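Local coordinates for SusD-like carbohydrate binding protein BF1063 (Bacteroides fragilis NCTC 9343, PDB 3I4G) that probably binds carbohydrate at the outer membrane of the cell, as a SusD-family protein thought to help in glycan uptake, at residues K118-M121 against I122-R126; K160-Q163 against A164-L167; N43-D46 against W47-H51; L201-L204 against G205-C208. One frame throughout, in Å; residues are numbered along the deposited sequence. Where two conformers were deposited one is given.

Contact 1. Residues K118-M121 against I122-R126; sequences KTRM and IAEAR
R120 and E124, one turn apart on helix 116-139, lay their charged ends across each other on the looser side of the contact, where R120 is partly exposed. E124 OE2 stands 3.7 Å from R120 NE, a long salt bridge: the carboxylate oxygen sits off the plane of the guanidinium, where no N-H points, and charge alone should provide the attraction. The two planes are 27° apart. E124 OE2 comes nearer to a methylene of the arginine, 3.5 Å from R120 CG. Each group has a firmer partner beyond the turn, R120 NH2 with E191 and E124 OE1 with R194 and the hydroxyl of Y32. This is ordinary alpha-helical i to i+4 packing in the helical, TPR-clan part of the SusD fold, and its tight part is the backbone, where A125 N reaches M121 O at 2.9 Å. Selenomethionine M121 and A125 are buried, M121 against helix 21-33 and A125 against helix 86-109. K118 and I122 run side by side in a slack touch, K118 CE 4.0 Å from I122 CD1, yet the lysine is anchored, its NZ held by E114 and the carbonyls of Q110 and S112.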
loop_
_atom_site.group_PDB
_atom_site.type_symbol
_atom_site.label_atom_id
_atom_site.label_comp_id
_atom_site.label_asym_id
_atom_site.label_seq_id
_atom_site.Cartn_x
_atom_site.Cartn_y
_atom_site.Cartn_z
ATOM N N LYS A 118 -24.226 4.061 19.207
ATOM C CA LYS A 118 -24.702 4.822 18.036
ATOM C C LYS A 118 -23.670 5.889 17.619
ATOM O O LYS A 118 -23.317 6.004 16.434
ATOM C CB LYS A 118 -26.065 5.456 18.314
ATOM C CG LYS A 118 -26.556 6.351 17.163
ATOM C CD LYS A 118 -27.840 7.035 17.506
ATOM C CE LYS A 118 -28.225 8.112 16.485
ATOM N NZ LYS A 118 -29.496 8.800 16.806
ATOM N N THR A 119 -23.182 6.645 18.593
ATOM C CA THR A 119 -22.214 7.698 18.306
ATOM C C THR A 119 -20.923 7.140 17.698
ATOM O O THR A 119 -20.363 7.701 16.739
ATOM C CB THR A 119 -21.974 8.501 19.586
ATOM O OG1 THR A 119 -23.213 9.163 19.932
ATOM C CG2 THR A 119 -20.920 9.562 19.426
ATOM N N ARG A 120 -20.481 6.011 18.223
ATOM C CA ARG A 120 -19.315 5.336 17.661
ATOM C C ARG A 120 -19.561 4.892 16.234
ATOM O O ARG A 120 -18.736 5.129 15.347
ATOM C CB ARG A 120 -18.946 4.142 18.530
ATOM C CG ARG A 120 -17.750 3.405 17.979
ATOM C CD ARG A 120 -17.452 2.211 18.829
ATOM N NE ARG A 120 -16.310 1.475 18.292
ATOM C CZ ARG A 120 -15.819 0.373 18.846
ATOM N NH1 ARG A 120 -16.313 -0.111 19.975
ATOM N NH2 ARG A 120 -14.782 -0.244 18.279
HETATM N N MSE A 121 -20.685 4.249 15.992
HETATM C CA MSE A 121 -20.953 3.708 14.651
HETATM C C MSE A 121 -21.107 4.798 13.593
HETATM O O MSE A 121 -20.648 4.639 12.465
HETATM C CB MSE A 121 -22.178 2.827 14.662
HETATM C CG MSE A 121 -21.954 1.549 15.517
HETATM SE SE MSE A 121 -23.337 0.218 15.226
HETATM C CE MSE A 121 -24.592 1.056 16.328
ATOM N N ILE A 122 -21.655 5.947 13.964
ATOM C CA ILE A 122 -21.717 7.091 13.068
ATOM C C ILE A 122 -20.294 7.508 12.708
ATOM O O ILE A 122 -19.980 7.751 11.557
ATOM C CB ILE A 122 -22.460 8.279 13.687
ATOM C CG1 ILE A 122 -23.955 7.966 13.752
ATOM C CG2 ILE A 122 -22.194 9.572 12.882
ATOM C CD1 ILE A 122 -24.771 8.912 14.614
ATOM N N ALA A 123 -19.422 7.604 13.717
ATOM C CA ALA A 123 -18.018 7.929 13.440
ATOM C C ALA A 123 -17.343 6.902 12.535
ATOM O O ALA A 123 -16.546 7.266 11.648
ATOM C CB ALA A 123 -17.259 8.076 14.756
ATOM N N GLU A 124 -17.632 5.618 12.724
ATOM C CA GLU A 124 -17.057 4.575 11.869
ATOM C C GLU A 124 -17.522 4.736 10.444
ATOM O O GLU A 124 -16.717 4.631 9.523
ATOM C CB GLU A 124 -17.407 3.208 12.414
ATOM C CG GLU A 124 -16.777 2.953 13.772
ATOM C CD GLU A 124 -17.072 1.595 14.291
ATOM O OE1 GLU A 124 -16.346 0.639 13.942
ATOM O OE2 GLU A 124 -18.043 1.462 15.055
ATOM N N ALA A 125 -18.812 4.969 10.248
ATOM C CA ALA A 125 -19.337 5.174 8.903
ATOM C C ALA A 125 -18.737 6.404 8.250
ATOM O O ALA A 125 -18.421 6.389 7.047
ATOM C CB ALA A 125 -20.873 5.277 8.927
ATOM N N ARG A 126 -18.553 7.473 9.019
ATOM C CA ARG A 126 -17.927 8.676 8.458
ATOM C C ARG A 126 -16.461 8.436 8.093
ATOM O O ARG A 126 -15.988 8.909 7.072
ATOM C CB ARG A 126 -18.067 9.873 9.405
ATOM C CG ARG A 126 -19.523 10.335 9.561
ATOM C CD ARG A 126 -19.629 11.421 10.596
ATOM N NE ARG A 126 -19.172 12.694 10.086
ATOM C CZ ARG A 126 -19.202 13.822 10.793
ATOM N NH1 ARG A 126 -19.575 13.810 12.062
ATOM N NH2 ARG A 126 -18.835 14.960 10.236
#

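Contact 2. Residues K160-Q163 against A164-L167; sequences KTSQ and ADIL
Extended backbone at T161 and S162 turns abruptly into helix 163-180 at Q163, where psi drops from 156° at S162 to a helical value, and the first helical bonds follow: I166 N to S162 O and L167 N to Q163 O, both 2.9 Å. S162 is the N-cap. Its OG, placed between the backbone N and the carbonyl carbon (chi1 68°), accepts from D165 N at 3.1 Å with an N-H...O angle of 160°, so an amide of the first turn, which has no helical carbonyl before it, is satisfied by the serine. D165 answers through water: one water accepts from S162 N at 2.9 Å and donates to D165 OD2 at 2.7 Å. The carboxylate thus reaches the cap residue's amide indirectly, and its negative charge near the helix N-terminus probably suits the dipole. T161 crosses D165 at about a right angle, with T161 CG2 only 3.4 Å from D165 CB. The T161 methyl also lies against I166, CG2 being 3.8 Å from I166 CG1. Q163 CG meets L167 CD1 at 3.9 Å, while the Q163 side-chain NE2 donates to A137 O; the backbone N of Q163 binds N142 OD1. T161 also pairs through its backbone with V143. The side bearing A164 and D165 is exposed, whereas I166 packs on Y133 and A137 of helix 116-139 and L167 fits between A137 and helix 197-211, touching T207, L210 and Q211.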
loop_
_atom_site.group_PDB
_atom_site.type_symbol
_atom_site.label_atom_id
_atom_site.label_comp_id
_atom_site.label_asym_id
_atom_site.label_seq_id
_atom_site.Cartn_x
_atom_site.Cartn_y
_atom_site.Cartn_z
ATOM N N LYS A 160 -18.855 17.590 -10.637
ATOM C CA LYS A 160 -17.583 17.391 -9.953
ATOM C C LYS A 160 -17.339 18.457 -8.882
ATOM O O LYS A 160 -17.749 19.625 -9.037
ATOM C CB LYS A 160 -16.414 17.461 -10.917
ATOM C CG LYS A 160 -16.382 16.430 -12.012
ATOM C CD LYS A 160 -15.168 16.688 -12.900
ATOM C CE LYS A 160 -15.051 15.730 -14.090
ATOM N NZ LYS A 160 -13.849 15.892 -14.950
ATOM N N THR A 161 -16.659 18.057 -7.813
ATOM C CA THR A 161 -16.163 18.945 -6.784
ATOM C C THR A 161 -14.653 18.898 -6.944
ATOM O O THR A 161 -14.111 17.830 -7.270
ATOM C CB THR A 161 -16.619 18.493 -5.418
ATOM O OG1 THR A 161 -18.036 18.732 -5.326
ATOM C CG2 THR A 161 -15.909 19.272 -4.286
ATOM N N SER A 162 -13.969 20.027 -6.776
ATOM C CA SER A 162 -12.533 20.043 -6.927
ATOM C C SER A 162 -11.794 19.229 -5.877
ATOM O O SER A 162 -12.270 19.011 -4.769
ATOM C CB SER A 162 -12.014 21.464 -6.815
ATOM O OG SER A 162 -12.164 21.959 -5.498
ATOM N N GLN A 163 -10.593 18.810 -6.237
ATOM C CA GLN A 163 -9.751 18.089 -5.301
ATOM C C GLN A 163 -9.572 18.886 -4.019
ATOM O O GLN A 163 -9.674 18.339 -2.924
ATOM C CB GLN A 163 -8.367 17.805 -5.893
ATOM C CG GLN A 163 -7.553 16.849 -5.010
ATOM C CD GLN A 163 -6.087 16.824 -5.348
ATOM O OE1 GLN A 163 -5.507 17.863 -5.629
ATOM N NE2 GLN A 163 -5.464 15.644 -5.322
ATOM N N ALA A 164 -9.329 20.188 -4.141
ATOM C CA ALA A 164 -9.092 20.992 -2.934
ATOM C C ALA A 164 -10.296 20.968 -2.021
ATOM O O ALA A 164 -10.156 20.832 -0.798
ATOM C CB ALA A 164 -8.703 22.438 -3.301
ATOM N N ASP A 165 -11.499 21.077 -2.580
ATOM C CA ASP A 165 -12.721 21.057 -1.781
ATOM C C ASP A 165 -12.987 19.677 -1.174
ATOM O O ASP A 165 -13.431 19.572 -0.032
ATOM C CB ASP A 165 -13.901 21.533 -2.630
ATOM C CG ASP A 165 -13.916 23.032 -2.820
ATOM O OD1 ASP A 165 -13.200 23.758 -2.082
ATOM O OD2 ASP A 165 -14.681 23.491 -3.702
ATOM N N ILE A 166 -12.684 18.609 -1.916
ATOM C CA ILE A 166 -12.846 17.263 -1.361
ATOM C C ILE A 166 -11.879 17.054 -0.185
ATOM O O ILE A 166 -12.260 16.513 0.864
ATOM C CB ILE A 166 -12.627 16.190 -2.405
ATOM C CG1 ILE A 166 -13.705 16.276 -3.502
ATOM C CG2 ILE A 166 -12.660 14.799 -1.772
ATOM C CD1 ILE A 166 -13.408 15.464 -4.717
ATOM N N LEU A 167 -10.622 17.472 -0.348
ATOM C CA LEU A 167 -9.659 17.293 0.724
ATOM C C LEU A 167 -10.048 18.110 1.974
ATOM O O LEU A 167 -9.894 17.629 3.103
ATOM C CB LEU A 167 -8.260 17.636 0.244
ATOM C CG LEU A 167 -7.700 16.690 -0.825
ATOM C CD1 LEU A 167 -6.351 17.216 -1.316
ATOM C CD2 LEU A 167 -7.608 15.208 -0.350
HETATM O O HOH W 1 -15.468 22.380 -6.032
#

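Contact 3. Residues N43-D46 against W47-H51; sequences NPSD and WWSYH
The chain doubles back between P44 and H51, whose CA atoms come within 4.8 Å, through a type I beta turn from D46 to S49 that leads into the short helix 50-54. S49 N closes the turn on D46 O at 3.2 Å, arriving from above the carbonyl plane. The D46 side chain supports the same turn: in the conformer described, one of two deposited, a chi1 of -168° turns the carboxylate away from its own N, and D46 OD2 accepts from W48 N at 2.9 Å, again from above the carboxylate plane. In that conformer OD1 forms a salt bridge with R98 of helix 86-109, while the buried indoles of W47 and W48 hydrogen-bond through NE1 to S95 and Y135. S49 is the N-cap of helix 50-54; S49 OG takes the amide of G52 and, across the loop, S45 N at 3.2 Å, while E41 binds the hydroxyls of both serines. At the mouth of the loop N43 and P44 cover one face of the H51 imidazole in two CH-pi contacts. N43 CA stands 3.6 Å from the H51 ring centroid, 20° off the normal, and P44 CD lies 4.1 Å from it. H51 NE2 is hydrogen-bonded to R67, but ND1, buried beneath the proline, has no partner in the model; the nearest proline atom is P44 CD, 3.7 Å from H51 ND1.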
loop_
_atom_site.group_PDB
_atom_site.type_symbol
_atom_site.label_atom_id
_atom_site.label_comp_id
_atom_site.label_asym_id
_atom_site.label_seq_id
_atom_site.Cartn_x
_atom_site.Cartn_y
_atom_site.Cartn_z
ATOM N N ASN A 43 -8.527 -8.307 -9.922
ATOM C CA ASN A 43 -8.564 -6.870 -9.988
ATOM C C ASN A 43 -8.928 -6.380 -8.599
ATOM O O ASN A 43 -9.348 -7.180 -7.753
ATOM C CB ASN A 43 -9.558 -6.405 -11.061
ATOM C CG ASN A 43 -10.816 -7.164 -11.035
ATOM O OD1 ASN A 43 -11.591 -7.100 -10.068
ATOM N ND2 ASN A 43 -11.012 -7.991 -12.077
ATOM N N PRO A 44 -8.782 -5.081 -8.335
ATOM C CA PRO A 44 -9.120 -4.592 -6.999
ATOM C C PRO A 44 -10.577 -4.757 -6.640
ATOM O O PRO A 44 -11.425 -4.533 -7.485
ATOM C CB PRO A 44 -8.787 -3.094 -7.086
ATOM C CG PRO A 44 -7.728 -3.011 -8.130
ATOM C CD PRO A 44 -8.187 -4.022 -9.162
ATOM N N SER A 45 -10.862 -5.142 -5.408
ATOM C CA SER A 45 -12.202 -5.094 -4.875
ATOM C C SER A 45 -12.366 -3.961 -3.880
ATOM O O SER A 45 -13.484 -3.667 -3.458
ATOM C CB SER A 45 -12.601 -6.409 -4.205
ATOM O OG SER A 45 -11.769 -6.699 -3.120
ATOM N N ASP A 46 -11.263 -3.335 -3.489
ATOM C CA ASP A 46 -11.250 -2.242 -2.528
ATOM C C ASP A 46 -9.889 -1.605 -2.537
ATOM O O ASP A 46 -8.934 -2.252 -2.928
ATOM C CB ASP A 46 -11.502 -2.746 -1.111
ATOM C CG ASP A 46 -11.770 -1.621 -0.166
ATOM O OD1 ASP A 46 -12.808 -0.969 -0.389
ATOM O OD2 ASP A 46 -10.961 -1.354 0.751
ATOM N N TRP A 47 -9.772 -0.357 -2.081
ATOM C CA TRP A 47 -8.470 0.247 -1.916
ATOM C C TRP A 47 -7.583 -0.564 -0.975
ATOM O O TRP A 47 -6.356 -0.416 -1.027
ATOM C CB TRP A 47 -8.608 1.669 -1.348
ATOM C CG TRP A 47 -9.408 2.562 -2.260
ATOM C CD1 TRP A 47 -10.708 2.939 -2.105
ATOM C CD2 TRP A 47 -8.977 3.114 -3.511
ATOM N NE1 TRP A 47 -11.106 3.718 -3.183
ATOM C CE2 TRP A 47 -10.049 3.846 -4.041
ATOM C CE3 TRP A 47 -7.753 3.130 -4.188
ATOM C CZ2 TRP A 47 -9.946 4.538 -5.237
ATOM C CZ3 TRP A 47 -7.658 3.856 -5.372
ATOM C CH2 TRP A 47 -8.750 4.519 -5.882
ATOM N N TRP A 48 -8.165 -1.395 -0.112
ATOM C CA TRP A 48 -7.400 -2.158 0.867
ATOM C C TRP A 48 -7.329 -3.643 0.569
ATOM O O TRP A 48 -6.772 -4.379 1.362
ATOM C CB TRP A 48 -7.969 -1.966 2.272
ATOM C CG TRP A 48 -8.004 -0.523 2.686
ATOM C CD1 TRP A 48 -7.083 0.432 2.394
ATOM C CD2 TRP A 48 -9.011 0.134 3.484
ATOM N NE1 TRP A 48 -7.444 1.623 2.956
ATOM C CE2 TRP A 48 -8.630 1.473 3.614
ATOM C CE3 TRP A 48 -10.195 -0.279 4.064
ATOM C CZ2 TRP A 48 -9.386 2.396 4.303
ATOM C CZ3 TRP A 48 -10.952 0.635 4.750
ATOM C CH2 TRP A 48 -10.567 1.961 4.850
ATOM N N SER A 49 -7.902 -4.095 -0.545
ATOM C CA SER A 49 -7.811 -5.508 -0.913
ATOM C C SER A 49 -6.393 -5.814 -1.394
ATOM O O SER A 49 -5.578 -4.902 -1.619
ATOM C CB SER A 49 -8.829 -5.882 -1.980
ATOM O OG SER A 49 -8.459 -5.425 -3.279
ATOM N N TYR A 50 -6.044 -7.076 -1.542
ATOM C CA TYR A 50 -4.635 -7.342 -1.888
ATOM C C TYR A 50 -4.282 -6.783 -3.260
ATOM O O TYR A 50 -3.176 -6.289 -3.456
ATOM C CB TYR A 50 -4.233 -8.824 -1.714
ATOM C CG TYR A 50 -4.709 -9.841 -2.707
ATOM C CD1 TYR A 50 -4.113 -9.930 -3.949
ATOM C CD2 TYR A 50 -5.717 -10.739 -2.422
ATOM C CE1 TYR A 50 -4.492 -10.877 -4.847
ATOM C CE2 TYR A 50 -6.102 -11.689 -3.355
ATOM C CZ TYR A 50 -5.492 -11.760 -4.536
ATOM O OH TYR A 50 -5.923 -12.734 -5.423
ATOM N N HIS A 51 -5.176 -6.897 -4.228
ATOM C CA HIS A 51 -4.918 -6.328 -5.544
ATOM C C HIS A 51 -5.118 -4.814 -5.528
ATOM O O HIS A 51 -4.433 -4.080 -6.267
ATOM C CB HIS A 51 -5.797 -6.989 -6.609
ATOM C CG HIS A 51 -5.343 -6.794 -8.030
ATOM N ND1 HIS A 51 -4.906 -5.598 -8.553
ATOM C CD2 HIS A 51 -5.349 -7.666 -9.051
ATOM C CE1 HIS A 51 -4.632 -5.759 -9.841
ATOM N NE2 HIS A 51 -4.897 -7.012 -10.171
#

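Contact 4. Residues L201-L204 against G205-C208; sequences LAFL and GRTC
F203 and R206, three residues apart on helix 197-211, lie side by side and point the same way, and with L204 they bury the most surface in this contact, within a buried alpha helix of the helical, TPR-clan part of the SusD fold. The F203 ring and R206 guanidinium planes are 59° apart. R206 NH1 comes to 4.1 Å from F203 CE1, but R206 CZ is 5.4 Å from the F203 ring centroid, so any cation-pi attraction is weak at most. The arginine is held chiefly from outside: E389 forms a salt bridge to NE, and W456 offers a cation-pi contact. The F203 ring meets F134 of helix 116-139 edge-to-face and also packs on V384 and I385. L204 has CG anti to its backbone N (chi1 175°), which sends the isobutyl group outward to V171 and T175 of helix 163-180 and to A220 of helix 214-227. Within the turn L204 CD1 meets C208 SG at 4.2 Å, a light apolar touch, and C208 N bonds L204 O at 2.9 Å. G205, without a side chain, gives its amide to L201 O. The buried hydroxyl of T207 is satisfied by the backbone: F203 O accepts from T207 N and, on the opposite face of the carbonyl plane, from T207 OG1, each at 2.9 Å.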
loop_
_atom_site.group_PDB
_atom_site.type_symbol
_atom_site.label_atom_id
_atom_site.label_comp_id
_atom_site.label_asym_id
_atom_site.label_seq_id
_atom_site.Cartn_x
_atom_site.Cartn_y
_atom_site.Cartn_z
ATOM N N LEU A 201 -6.960 9.738 12.653
ATOM C CA LEU A 201 -5.920 10.753 12.670
ATOM C C LEU A 201 -4.825 10.484 11.620
ATOM O O LEU A 201 -4.243 11.443 11.085
ATOM C CB LEU A 201 -5.270 10.895 14.072
ATOM C CG LEU A 201 -6.146 11.408 15.184
ATOM C CD1 LEU A 201 -5.484 11.208 16.553
ATOM C CD2 LEU A 201 -6.437 12.868 14.916
ATOM N N ALA A 202 -4.509 9.221 11.330
ATOM C CA ALA A 202 -3.487 8.915 10.346
ATOM C C ALA A 202 -3.979 9.285 8.961
ATOM O O ALA A 202 -3.230 9.843 8.163
ATOM C CB ALA A 202 -3.109 7.447 10.412
ATOM N N PHE A 203 -5.250 8.989 8.660
ATOM C CA PHE A 203 -5.804 9.436 7.392
ATOM C C PHE A 203 -5.946 10.952 7.317
ATOM O O PHE A 203 -5.755 11.529 6.249
ATOM C CB PHE A 203 -7.129 8.738 7.077
ATOM C CG PHE A 203 -6.933 7.405 6.439
ATOM C CD1 PHE A 203 -6.831 7.319 5.062
ATOM C CD2 PHE A 203 -6.812 6.240 7.178
ATOM C CE1 PHE A 203 -6.619 6.106 4.425
ATOM C CE2 PHE A 203 -6.621 5.009 6.530
ATOM C CZ PHE A 203 -6.483 4.965 5.159
ATOM N N LEU A 204 -6.237 11.586 8.435
ATOM C CA LEU A 204 -6.198 13.051 8.489
ATOM C C LEU A 204 -4.819 13.547 8.103
ATOM O O LEU A 204 -4.684 14.474 7.296
ATOM C CB LEU A 204 -6.545 13.551 9.899
ATOM C CG LEU A 204 -6.445 15.031 10.168
ATOM C CD1 LEU A 204 -7.371 15.813 9.215
ATOM C CD2 LEU A 204 -6.803 15.325 11.617
ATOM N N GLY A 205 -3.777 12.994 8.709
ATOM C CA GLY A 205 -2.423 13.370 8.352
ATOM C C GLY A 205 -2.101 13.156 6.899
ATOM O O GLY A 205 -1.495 14.035 6.267
ATOM N N ARG A 206 -2.484 12.015 6.324
ATOM C CA ARG A 206 -2.235 11.801 4.911
ATOM C C ARG A 206 -3.004 12.821 4.055
ATOM O O ARG A 206 -2.486 13.299 3.029
ATOM C CB ARG A 206 -2.647 10.386 4.459
ATOM C CG ARG A 206 -1.785 9.225 4.916
ATOM C CD ARG A 206 -2.288 7.969 4.245
ATOM N NE ARG A 206 -1.440 6.804 4.450
ATOM C CZ ARG A 206 -1.683 5.664 3.852
ATOM N NH1 ARG A 206 -2.769 5.532 3.090
ATOM N NH2 ARG A 206 -0.873 4.650 4.029
ATOM N N THR A 207 -4.219 13.147 4.456
ATOM C CA THR A 207 -5.018 14.158 3.726
ATOM C C THR A 207 -4.280 15.483 3.739
ATOM O O THR A 207 -4.147 16.151 2.709
ATOM C CB THR A 207 -6.396 14.297 4.358
ATOM O OG1 THR A 207 -7.090 13.056 4.240
ATOM C CG2 THR A 207 -7.233 15.406 3.676
ATOM N N CYS A 208 -3.767 15.884 4.889
ATOM C CA CYS A 208 -3.050 17.141 4.970
ATOM C C CYS A 208 -1.782 17.142 4.106
ATOM O O CYS A 208 -1.419 18.163 3.528
ATOM C CB CYS A 208 -2.682 17.468 6.415
ATOM S SG CYS A 208 -4.035 17.820 7.548
#

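In the fold
Contacts 1, 2 and 4 lie on three helices, 116-139, 163-180 and 197-211, and helix 116-139 packs against residues of all the other three contacts. Contact 2 touches contact 4 where L167 O meets T207 CG2 at 3.5 Å, and contact 3 touches contact 4 through W48 CZ2 and F203 CZ, 4.0 Å apart. Contact 1 touches none of them directly. The centres of contacts 3 and 4 lie about 10 Å and about 15 Å from the centre of the chain, and both are buried; contact 2 has an exposed flank with a water-bridged cap. Contact 1, its centre about 25 Å from that of the chain, is mostly buried yet charged, whereas contact 4 is largely apolar and contact 3 combines turn, cap and CH-pi.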